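Outer membrane porin protein 32 (Delftia acidovorans, PDB 2FGQ) forms trimeric, anion-selective channels across the bacterial outer membrane and binds malate. Local coordinates at residues V14-K19 against G23-G28; T78-L81 against G86-R89; V95-K100 against G188-K193. All coordinates share one frame; numbering follows the deposited sequence.

Contact 1. Residues V14-K19 against G23-G28; sequences VAYVNK and GDSRYG
Arg26 O receives two donors from the facing strand: the N-H of Val17, at an N...O distance of 2.9 Å and with 160° at the hydrogen, and a weaker CA-H...O approach from Tyr16 CA at 3.3 Å. Ala15 O is met in the same double fashion, by Gly28 N at 2.9 Å and by Tyr27 CA. With the return bonds from Arg26 N to Val17 O and from Ala15 N to Gly28 O, these make up the antiparallel ladder between the two segments of the hairpin. Val17-Arg26 and Ala15-Gly28 are its hydrogen-bonded pairs, and Tyr16-Tyr27 is the non-hydrogen-bonded pair between them. On the face of Val17 and Arg26 the two side chains lie side by side, Val17 CG2 being 3.9 Å from Arg26 CB. Beyond that apolar start the arginine bends at chi2 and chi3, and its guanidinium forms a salt bridge with Asp20 in the turn. The other face carries the tyrosines. With CG of Tyr16 anti to the backbone N (chi1 165°), its ring leans along the hairpin toward the turn, bringing CE2 to 3.9 Å from Ser25 CB, while Tyr27 CB lies at the ring edge, 4.1 Å from CD2. Cutting Tyr16 back to an alanine would probably leave Ser25 CB and Tyr27 CB without this apolar cover. Gly23 suits the turn, since at its backbone angles a side chain would jam against the preceding carbonyl oxygen. At the subunit border, Asp24 forms a salt bridge with Lys159 of the second subunit. The other edge of strand 4-17 bonds to strand 320-331 through Val14 and Tyr16, with Asn18 just beyond its end continuing the pairing, so this hairpin lies where the first and last strands close the porin barrel.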
loop_
_atom_site.group_PDB
_atom_site.type_symbol
_atom_site.label_atom_id
_atom_site.label_comp_id
_atom_site.label_asym_id
_atom_site.label_seq_id
_atom_site.Cartn_x
_atom_site.Cartn_y
_atom_site.Cartn_z
ATOM N N VAL A 14 18.651 7.396 -14.645
ATOM C CA VAL A 14 19.950 6.882 -14.273
ATOM C C VAL A 14 20.686 8.012 -13.544
ATOM O O VAL A 14 20.572 9.174 -13.904
ATOM C CB VAL A 14 20.737 6.358 -15.498
ATOM C CG1 VAL A 14 22.124 5.992 -15.122
ATOM C CG2 VAL A 14 20.027 5.152 -16.097
ATOM N N ALA A 15 21.424 7.636 -12.521
ATOM C CA ALA A 15 22.152 8.600 -11.739
ATOM C C ALA A 15 23.512 8.089 -11.299
ATOM O O ALA A 15 23.748 6.901 -11.224
ATOM C CB ALA A 15 21.330 9.107 -10.532
ATOM N N TYR A 16 24.387 9.043 -11.014
ATOM C CA TYR A 16 25.748 8.799 -10.613
ATOM C C TYR A 16 26.175 9.866 -9.619
ATOM O O TYR A 16 25.890 11.051 -9.800
ATOM C CB TYR A 16 26.630 8.886 -11.850
ATOM C CG TYR A 16 28.113 9.003 -11.603
ATOM C CD1 TYR A 16 28.711 10.241 -11.439
ATOM C CD2 TYR A 16 28.906 7.878 -11.532
ATOM C CE1 TYR A 16 30.086 10.355 -11.226
ATOM C CE2 TYR A 16 30.288 7.975 -11.331
ATOM C CZ TYR A 16 30.851 9.215 -11.166
ATOM O OH TYR A 16 32.193 9.331 -10.935
ATOM N N VAL A 17 26.894 9.439 -8.597
ATOM C CA VAL A 17 27.688 10.349 -7.766
ATOM C C VAL A 17 29.120 9.804 -7.695
ATOM O O VAL A 17 29.362 8.604 -7.722
ATOM C CB VAL A 17 27.144 10.547 -6.349
ATOM C CG1 VAL A 17 25.805 11.312 -6.357
ATOM C CG2 VAL A 17 27.046 9.217 -5.613
ATOM N N ASN A 18 30.081 10.711 -7.638
ATOM C CA ASN A 18 31.480 10.280 -7.647
ATOM C C ASN A 18 32.010 9.794 -6.299
ATOM O O ASN A 18 33.009 9.086 -6.224
ATOM C CB ASN A 18 32.384 11.323 -8.320
ATOM C CG ASN A 18 32.604 12.603 -7.527
ATOM O OD1 ASN A 18 33.599 13.368 -7.799
ATOM N ND2 ASN A 18 31.762 12.867 -6.589
ATOM N N LYS A 19 31.338 10.131 -5.222
ATOM C CA LYS A 19 31.733 9.637 -3.911
ATOM C C LYS A 19 30.550 9.460 -2.985
ATOM O O LYS A 19 29.577 10.235 -3.025
ATOM C CB LYS A 19 32.743 10.552 -3.217
ATOM C CG LYS A 19 32.704 11.933 -3.513
ATOM C CD LYS A 19 33.996 12.612 -2.977
ATOM C CE LYS A 19 35.058 12.888 -4.039
ATOM N NZ LYS A 19 35.829 14.145 -3.730
ATOM N N GLY A 23 33.972 7.327 0.029
ATOM C CA GLY A 23 34.737 7.877 -1.070
ATOM C C GLY A 23 34.617 7.089 -2.377
ATOM O O GLY A 23 35.338 7.395 -3.331
ATOM N N ASP A 24 33.680 6.144 -2.434
ATOM C CA ASP A 24 33.447 5.307 -3.633
ATOM C C ASP A 24 32.331 5.879 -4.490
ATOM O O ASP A 24 31.383 6.429 -3.955
ATOM C CB ASP A 24 33.026 3.907 -3.219
ATOM C CG ASP A 24 34.086 3.193 -2.407
ATOM O OD1 ASP A 24 35.285 3.360 -2.700
ATOM O OD2 ASP A 24 33.798 2.451 -1.457
ATOM N N SER A 25 32.447 5.751 -5.807
ATOM C CA SER A 25 31.368 6.187 -6.692
ATOM C C SER A 25 30.169 5.239 -6.606
ATOM O O SER A 25 30.275 4.086 -6.173
ATOM C CB SER A 25 31.863 6.343 -8.115
ATOM O OG SER A 25 32.316 5.102 -8.627
ATOM N N ARG A 26 29.014 5.756 -7.015
ATOM C CA ARG A 26 27.780 4.993 -7.033
ATOM C C ARG A 26 27.008 5.359 -8.250
ATOM O O ARG A 26 26.931 6.497 -8.643
ATOM C CB ARG A 26 26.939 5.295 -5.788
ATOM C CG ARG A 26 25.941 4.234 -5.454
ATOM C CD ARG A 26 26.470 3.098 -4.611
ATOM N NE ARG A 26 26.975 3.433 -3.285
ATOM C CZ ARG A 26 26.319 3.272 -2.125
ATOM N NH1 ARG A 26 25.075 2.835 -2.077
ATOM N NH2 ARG A 26 26.922 3.557 -0.996
ATOM N N TYR A 27 26.426 4.373 -8.878
ATOM C CA TYR A 27 25.530 4.688 -9.958
ATOM C C TYR A 27 24.414 3.680 -10.013
ATOM O O TYR A 27 24.501 2.593 -9.443
ATOM C CB TYR A 27 26.295 4.795 -11.244
ATOM C CG TYR A 27 26.957 3.511 -11.602
ATOM C CD1 TYR A 27 26.309 2.600 -12.378
ATOM C CD2 TYR A 27 28.233 3.204 -11.126
ATOM C CE1 TYR A 27 26.898 1.393 -12.715
ATOM C CE2 TYR A 27 28.823 1.949 -11.431
ATOM C CZ TYR A 27 28.139 1.064 -12.230
ATOM O OH TYR A 27 28.681 -0.168 -12.592
ATOM N N GLY A 28 23.340 4.058 -10.668
ATOM C CA GLY A 28 22.154 3.230 -10.560
ATOM C C GLY A 28 20.950 3.774 -11.258
ATOM O O GLY A 28 21.028 4.760 -11.995
#

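Contact 2. Residues T78-L81 against G86-R89; sequences TVSL and GEVR
Strands 78-81 and 86-89 run antiparallel as a beta hairpin of the porin barrel, their axes 4.8 Å apart at the closest and their directions 146° apart, a marked twist. Leu81 and Val88 form the hydrogen-bonded pair: Val88 N reaches Leu81 O at 3.0 Å, and Leu81 N returns a bond to Val88 O. One step on, Ser80 and Arg89 make the non-hydrogen-bonded pair, with their CA atoms 4.3 Å apart. Gly86 begins the return strand with backbone angles at which any side chain would collide with the preceding carbonyl oxygen.

The alternation of strands sorts the side chains. Val79 and Leu81 pack on Ile328 of the third subunit, as suits apolar residues on the outer wall of a barrel that packs in a trimer. Ser80, Glu87 and Arg89 gather on the other face, where the nearest atom of the Ser80 side chain is about 3 Å from a bound calcium ion. A small side chain fits at Ser80, whose CB is only 3.1 Å from Val88 O and also touches Arg89 CG. Thr78 CG2 adds a looser apolar touch on Arg89 CB.

Glu87, two residues before Arg89 on the same strand, is extended: its chi1 of -175° sets CG anti to the backbone N, and CG passes 3.8 Å from Leu81 O. The Arg89 chain is extended from CG to NE, and its NH1 forms a salt bridge with Asp93. Arg89 also grips the Glu87 carboxylate side-on in a salt bridge, with NE and NH2, which probably holds both groups in place. Arg89 NH2 approaches Glu87 OE1 on its syn side at 3.2 Å, whereas Arg89 NE meets Glu87 OE2 from above the carboxylate plane, also at 3.2 Å.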
loop_
_atom_site.group_PDB
_atom_site.type_symbol
_atom_site.label_atom_id
_atom_site.label_comp_id
_atom_site.label_asym_id
_atom_site.label_seq_id
_atom_site.Cartn_x
_atom_site.Cartn_y
_atom_site.Cartn_z
ATOM N N THR A 78 -6.042 14.682 2.288
ATOM C CA THR A 78 -6.893 15.723 2.853
ATOM C C THR A 78 -8.339 15.628 2.417
ATOM O O THR A 78 -8.696 15.031 1.401
ATOM C CB THR A 78 -6.385 17.138 2.440
ATOM O OG1 THR A 78 -6.216 17.189 1.003
ATOM C CG2 THR A 78 -5.024 17.426 3.068
ATOM N N VAL A 79 -9.163 16.273 3.229
ATOM C CA VAL A 79 -10.537 16.616 2.884
ATOM C C VAL A 79 -10.671 18.106 3.165
ATOM O O VAL A 79 -10.034 18.643 4.074
ATOM C CB VAL A 79 -11.556 15.729 3.662
ATOM C CG1 VAL A 79 -11.397 15.813 5.205
ATOM C CG2 VAL A 79 -12.999 16.032 3.255
ATOM N N SER A 80 -11.476 18.768 2.348
ATOM C CA SER A 80 -11.511 20.223 2.411
ATOM C C SER A 80 -12.868 20.809 2.129
ATOM O O SER A 80 -13.710 20.195 1.507
ATOM C CB SER A 80 -10.530 20.839 1.407
ATOM O OG SER A 80 -10.833 20.412 0.084
ATOM N N LEU A 81 -13.018 22.059 2.530
ATOM C CA LEU A 81 -14.102 22.913 2.071
ATOM C C LEU A 81 -13.490 24.188 1.535
ATOM O O LEU A 81 -12.540 24.686 2.092
ATOM C CB LEU A 81 -15.070 23.260 3.215
ATOM C CG LEU A 81 -15.995 22.177 3.729
ATOM C CD1 LEU A 81 -16.787 22.752 4.919
ATOM C CD2 LEU A 81 -16.932 21.651 2.652
ATOM N N GLY A 86 -11.796 31.219 0.847
ATOM C CA GLY A 86 -10.538 30.520 0.719
ATOM C C GLY A 86 -10.763 29.019 0.798
ATOM O O GLY A 86 -11.718 28.489 0.236
ATOM N N GLU A 87 -9.896 28.352 1.541
ATOM C CA GLU A 87 -9.923 26.891 1.638
ATOM C C GLU A 87 -9.402 26.441 2.985
ATOM O O GLU A 87 -8.365 26.924 3.455
ATOM C CB GLU A 87 -9.048 26.275 0.537
ATOM C CG GLU A 87 -9.074 24.769 0.445
ATOM C CD GLU A 87 -8.018 24.219 -0.521
ATOM O OE1 GLU A 87 -7.055 24.922 -0.890
ATOM O OE2 GLU A 87 -8.129 23.073 -0.891
ATOM N N VAL A 88 -10.124 25.506 3.598
ATOM C CA VAL A 88 -9.689 24.834 4.799
ATOM C C VAL A 88 -9.484 23.360 4.468
ATOM O O VAL A 88 -10.354 22.734 3.897
ATOM C CB VAL A 88 -10.704 24.985 5.943
ATOM C CG1 VAL A 88 -10.263 24.207 7.144
ATOM C CG2 VAL A 88 -10.867 26.470 6.298
ATOM N N ARG A 89 -8.325 22.826 4.846
ATOM C CA ARG A 89 -7.985 21.401 4.635
ATOM C C ARG A 89 -7.655 20.710 5.942
ATOM O O ARG A 89 -6.968 21.280 6.800
ATOM C CB ARG A 89 -6.753 21.285 3.784
ATOM C CG ARG A 89 -6.775 21.939 2.467
ATOM C CD ARG A 89 -5.450 21.645 1.682
ATOM N NE ARG A 89 -5.330 22.478 0.523
ATOM C CZ ARG A 89 -4.236 22.631 -0.186
ATOM N NH1 ARG A 89 -3.067 22.057 0.146
ATOM N NH2 ARG A 89 -4.304 23.401 -1.246
#

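Contact 3. Residues V95-K100 against G188-K193; sequences VPTSQK and GLAQQK
Gly188 lies against Thr97, the one helix residue that touches the strand: Thr97 CG2 rests 4.1 Å from Gly188 CA. A side chain here would point at that methyl and crowd it, so glycine lets the helix come close. At Leu189 the backbone does the touching, with its carbonyl O 3.6 Å from Thr97 CG2, while the leucine side chain starts away from the helix and packs on Ile206. Ala190 turns its CB back toward the helix, 3.9 Å from Thr97 OG1; the small methyl suits a place this near the helix. Farther along, the end of Gln192 comes nearer the helix, and its NE2 bonds to Asp128 O.

The two branches of Thr97 do different work. Its chi1 of 42° puts OG1 between the backbone N and the carbonyl carbon, where it bonds to Tyr171 OH, and leaves CG2 to lie on the strand. Helix 96-101, with Val95 at its N-cap position, thus leans on the inner wall, and the axes of the helix and strand segments come within 8.2 Å. This is the setting of the third loop of general porins, which folds into the barrel and narrows the pore.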
loop_
_atom_site.group_PDB
_atom_site.type_symbol
_atom_site.label_atom_id
_atom_site.label_comp_id
_atom_site.label_asym_id
_atom_site.label_seq_id
_atom_site.Cartn_x
_atom_site.Cartn_y
_atom_site.Cartn_z
ATOM N N VAL A 95 2.984 21.490 4.859
ATOM C CA VAL A 95 2.614 22.619 5.725
ATOM C C VAL A 95 2.665 23.911 4.889
ATOM O O VAL A 95 3.308 23.943 3.863
ATOM C CB VAL A 95 3.533 22.724 6.974
ATOM C CG1 VAL A 95 3.351 21.471 7.839
ATOM C CG2 VAL A 95 4.986 22.946 6.620
ATOM N N PRO A 96 1.933 24.955 5.303
ATOM C CA PRO A 96 1.859 26.155 4.446
ATOM C C PRO A 96 3.208 26.773 4.139
ATOM O O PRO A 96 3.407 27.253 3.031
ATOM C CB PRO A 96 0.970 27.099 5.255
ATOM C CG PRO A 96 0.182 26.228 6.111
ATOM C CD PRO A 96 1.059 25.071 6.486
ATOM N N THR A 97 4.123 26.764 5.098
ATOM C CA THR A 97 5.433 27.378 4.879
ATOM C C THR A 97 6.236 26.653 3.789
ATOM O O THR A 97 6.803 27.308 2.917
ATOM C CB THR A 97 6.203 27.445 6.212
ATOM O OG1 THR A 97 6.047 26.225 6.954
ATOM C CG2 THR A 97 5.606 28.564 7.073
ATOM N N SER A 98 6.233 25.325 3.779
ATOM C CA SER A 98 6.945 24.616 2.732
ATOM C C SER A 98 6.209 24.683 1.399
ATOM O O SER A 98 6.844 24.869 0.359
ATOM C CB SER A 98 7.209 23.158 3.106
ATOM O OG SER A 98 5.987 22.457 3.117
ATOM N N GLN A 99 4.885 24.559 1.430
ATOM C CA GLN A 99 4.083 24.611 0.214
ATOM C C GLN A 99 4.374 25.888 -0.572
ATOM O O GLN A 99 4.584 25.866 -1.784
ATOM C CB GLN A 99 2.598 24.482 0.506
ATOM C CG GLN A 99 1.805 24.252 -0.779
ATOM C CD GLN A 99 0.365 24.069 -0.546
ATOM O OE1 GLN A 99 -0.118 22.943 -0.515
ATOM N NE2 GLN A 99 -0.355 25.175 -0.413
ATOM N N LYS A 100 4.439 26.999 0.134
ATOM C CA LYS A 100 4.616 28.265 -0.552
ATOM C C LYS A 100 6.077 28.548 -0.865
ATOM O O LYS A 100 6.390 29.021 -1.954
ATOM C CB LYS A 100 4.037 29.386 0.307
ATOM C CG LYS A 100 3.922 30.718 -0.442
ATOM C CD LYS A 100 2.878 30.675 -1.541
ATOM C CE LYS A 100 2.460 32.062 -2.014
ATOM N NZ LYS A 100 3.544 32.732 -2.685
ATOM N N GLY A 188 7.659 33.314 5.334
ATOM C CA GLY A 188 7.137 32.228 6.135
ATOM C C GLY A 188 7.797 32.162 7.505
ATOM O O GLY A 188 8.983 32.433 7.661
ATOM N N LEU A 189 7.009 31.789 8.497
ATOM C CA LEU A 189 7.485 31.606 9.869
ATOM C C LEU A 189 6.801 30.352 10.437
ATOM O O LEU A 189 5.598 30.169 10.280
ATOM C CB LEU A 189 7.054 32.789 10.743
ATOM C CG LEU A 189 7.464 34.222 10.397
ATOM C CD1 LEU A 189 6.661 35.231 11.255
ATOM C CD2 LEU A 189 8.885 34.320 10.697
ATOM N N ALA A 190 7.588 29.498 11.085
ATOM C CA ALA A 190 7.042 28.288 11.669
ATOM C C ALA A 190 7.824 27.828 12.886
ATOM O O ALA A 190 9.020 28.035 12.999
ATOM C CB ALA A 190 7.078 27.177 10.636
ATOM N N GLN A 191 7.137 27.159 13.767
ATOM C CA GLN A 191 7.747 26.462 14.897
ATOM C C GLN A 191 7.186 25.033 14.967
ATOM O O GLN A 191 5.980 24.848 14.927
ATOM C CB GLN A 191 7.470 27.180 16.213
ATOM C CG GLN A 191 8.170 26.484 17.369
ATOM C CD GLN A 191 8.026 27.206 18.640
ATOM O OE1 GLN A 191 7.038 27.024 19.309
ATOM N NE2 GLN A 191 9.021 28.030 19.001
ATOM N N GLN A 192 8.091 24.070 15.075
ATOM C CA GLN A 192 7.721 22.685 15.393
ATOM C C GLN A 192 8.290 22.306 16.744
ATOM O O GLN A 192 9.327 22.814 17.161
ATOM C CB GLN A 192 8.195 21.682 14.324
ATOM C CG GLN A 192 7.527 21.845 13.073
ATOM C CD GLN A 192 7.966 20.880 11.951
ATOM O OE1 GLN A 192 7.789 21.215 10.787
ATOM N NE2 GLN A 192 8.461 19.674 12.296
ATOM N N LYS A 193 7.584 21.421 17.435
ATOM C CA LYS A 193 8.117 20.812 18.646
ATOM C C LYS A 193 8.784 19.484 18.273
ATOM O O LYS A 193 8.219 18.673 17.558
ATOM C CB LYS A 193 7.010 20.581 19.663
ATOM C CG LYS A 193 6.348 21.840 20.184
ATOM C CD LYS A 193 7.274 22.633 21.069
ATOM C CE LYS A 193 6.672 23.916 21.604
ATOM N NZ LYS A 193 7.619 24.509 22.644
#

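Along the chain the three contacts follow in series, and all of them reach the one 16-stranded barrel sheet. Contact 1 joins the first two strands on the opposite side of the chain's centre from contacts 2 and 3, its centre 42 Å and 33 Å from theirs. Contacts 2 and 3 are neighbours, with centres 17 Å apart, and they meet through a probable hydrogen bond of 3.1 Å between Arg89 NH1 and Gln99 OE1. Contacts 1 and 2 are wall hairpins that also reach other subunits of the trimer, whereas contact 3 sets the inward-folded helix 96-101 against strand 183-196. Together they combine a closed wall with a narrowed channel.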